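Local coordinates for protein serine Recombinase (Sulfolobus solfataricus, PDB 3LHF) that probably binds DNA and carries out strand exchange as a serine recombinase of an insertion element, represented here by its resolvase-type catalytic domain, at residues I5-V10 against M46-F51. The protein carries 1 engineered substitution. Sequence-based numbering, arbitrary orientation.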
# COMPACT_ATOMS: atom_id res chain seq x y z
N ILE D 5 13.75 -9.77 -13.45
CA ILE D 5 12.40 -9.85 -13.93
C ILE D 5 11.89 -8.56 -14.53
O ILE D 5 12.04 -7.50 -13.98
CB ILE D 5 11.45 -10.25 -12.82
CG1 ILE D 5 12.08 -11.34 -11.96
CG2 ILE D 5 10.13 -10.66 -13.37
CD1 ILE D 5 12.15 -12.66 -12.59
N LEU D 6 11.27 -8.69 -15.68
CA LEU D 6 10.56 -7.63 -16.29
C LEU D 6 9.10 -7.76 -15.87
O LEU D 6 8.45 -8.71 -16.22
CB LEU D 6 10.68 -7.77 -17.80
CG LEU D 6 12.04 -7.64 -18.49
CD1 LEU D 6 11.88 -7.66 -19.95
CD2 LEU D 6 12.74 -6.41 -18.10
N TYR D 7 8.60 -6.81 -15.10
CA TYR D 7 7.22 -6.83 -14.64
C TYR D 7 6.40 -5.72 -15.24
O TYR D 7 6.73 -4.58 -15.12
CB TYR D 7 7.09 -6.75 -13.13
CG TYR D 7 5.65 -6.69 -12.70
CD1 TYR D 7 4.97 -5.50 -12.68
CD2 TYR D 7 4.95 -7.83 -12.38
CE1 TYR D 7 3.67 -5.43 -12.33
CE2 TYR D 7 3.65 -7.77 -12.03
CZ TYR D 7 3.02 -6.57 -12.00
OH TYR D 7 1.71 -6.49 -11.65
N ALA D 8 5.31 -6.09 -15.88
CA ALA D 8 4.51 -5.14 -16.59
C ALA D 8 3.04 -5.29 -16.29
O ALA D 8 2.58 -6.38 -16.09
CB ALA D 8 4.77 -5.26 -18.04
N ARG D 9 2.33 -4.18 -16.24
CA ARG D 9 0.91 -4.17 -15.99
C ARG D 9 0.24 -3.02 -16.71
O ARG D 9 0.81 -1.99 -16.88
CB ARG D 9 0.67 -4.03 -14.50
CG ARG D 9 -0.74 -4.16 -14.11
CD ARG D 9 -0.97 -3.59 -12.76
NE ARG D 9 -0.35 -2.28 -12.61
CZ ARG D 9 -0.94 -1.12 -12.87
NH1 ARG D 9 -2.17 -1.07 -13.30
NH2 ARG D 9 -0.28 -0.01 -12.69
N VAL D 10 -0.99 -3.23 -17.12
CA VAL D 10 -1.85 -2.16 -17.56
C VAL D 10 -3.17 -2.39 -16.91
O VAL D 10 -3.50 -3.49 -16.55
CB VAL D 10 -2.05 -2.09 -19.06
CG1 VAL D 10 -0.76 -1.95 -19.78
CG2 VAL D 10 -2.83 -3.25 -19.55
N MET D 46 -4.22 -6.28 -4.94
CA MET D 46 -3.20 -7.01 -4.23
C MET D 46 -3.27 -8.46 -4.60
O MET D 46 -2.49 -9.26 -4.15
CB MET D 46 -3.34 -6.83 -2.73
CG MET D 46 -2.85 -5.49 -2.19
SD MET D 46 -1.25 -4.98 -2.72
CE MET D 46 -1.57 -4.37 -4.32
N LYS D 47 -4.22 -8.79 -5.44
CA LYS D 47 -4.38 -10.14 -5.90
C LYS D 47 -4.03 -10.37 -7.37
O LYS D 47 -4.50 -11.31 -7.95
CB LYS D 47 -5.78 -10.64 -5.57
CG LYS D 47 -5.90 -11.21 -4.18
CD LYS D 47 -7.33 -11.55 -3.81
CE LYS D 47 -7.70 -12.99 -4.11
NZ LYS D 47 -7.64 -13.88 -2.94
N ARG D 48 -3.23 -9.49 -7.97
CA ARG D 48 -2.82 -9.69 -9.34
C ARG D 48 -2.00 -10.94 -9.32
O ARG D 48 -1.09 -11.04 -8.54
CB ARG D 48 -1.94 -8.56 -9.81
CG ARG D 48 -2.64 -7.25 -10.07
CD ARG D 48 -2.30 -6.24 -9.03
NE ARG D 48 -1.25 -5.36 -9.48
CZ ARG D 48 -0.44 -4.72 -8.67
NH1 ARG D 48 -0.55 -4.85 -7.39
NH2 ARG D 48 0.48 -3.94 -9.16
N LYS D 49 -2.32 -11.90 -10.17
CA LYS D 49 -1.62 -13.17 -10.11
C LYS D 49 -0.15 -12.99 -10.39
O LYS D 49 0.68 -13.58 -9.74
CB LYS D 49 -2.21 -14.16 -11.10
CG LYS D 49 -3.31 -15.00 -10.55
CD LYS D 49 -3.90 -15.85 -11.64
CE LYS D 49 -4.93 -16.80 -11.12
NZ LYS D 49 -6.25 -16.53 -11.72
N GLY D 50 0.15 -12.15 -11.37
CA GLY D 50 1.51 -11.90 -11.75
C GLY D 50 2.26 -11.26 -10.62
O GLY D 50 3.39 -11.57 -10.36
N PHE D 51 1.62 -10.33 -9.96
CA PHE D 51 2.25 -9.63 -8.88
C PHE D 51 2.61 -10.56 -7.72
O PHE D 51 3.71 -10.55 -7.24
CB PHE D 51 1.30 -8.54 -8.43
CG PHE D 51 1.80 -7.74 -7.31
CD1 PHE D 51 2.72 -6.76 -7.51
CD2 PHE D 51 1.34 -7.97 -6.06
CE1 PHE D 51 3.17 -6.05 -6.50
CE2 PHE D 51 1.78 -7.26 -5.05
CZ PHE D 51 2.70 -6.29 -5.26
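With CG of Tyr7 anti to the backbone N (chi1 177°), the phenol reaches straight off strand 3-10 to the start of helix 49-58; two residues on, Arg9 leaves the same face of the strand, its CG also anti (chi1 -173°), and meets Arg48, which comes from the helix start. The tyrosine ring slides its CE2 edge under the first turn, 3.9 Å from Phe51 N and 4.0 Å from Gly50 C. Gly50 has no side chain on the side facing the ring, and its backbone packs directly against the ring edge. The phenol oxygen then lies 3.8 Å from Phe51 CB and equally far from Arg48 NH2, neither of which it bonds; its hydrogen bond goes to Asp39 OD2, while Asp39 OD1 accepts from Gly50 N, so one carboxylate on the adjoining strand 35-40 links the tyrosine to the helix start.

Arg48, the N-cap residue, bends at chi2 and chi3, which turns its guanidinium nearly perpendicular to the tyrosine ring (87°). One face of the Phe51 ring receives Arg48 NH1 over its centre, 3.7 Å above the plane. Arg9 comes in at the rim of that guanidinium, its methylene CD 3.7 Å from Arg48 NE. A long, flexible arginine serves both places, offering apolar carbons for packing and several N-H groups for carbonyls.

The two like charges come close, Arg9 NE standing 3.9 Å from Arg48 NH2, but each has carbonyl acceptors: those of Arg73, Asp72 and Gly41 for Arg9, those of Leu74 and Asn45 for Arg48. One buried cation from the sheet of this resolvase-type domain thus meets another from the helix start, their repulsion probably eased by carbonyl dipoles, by Asp39, on which both side chains pack, and by Glu104, a long, weak ion-pair partner of Arg9.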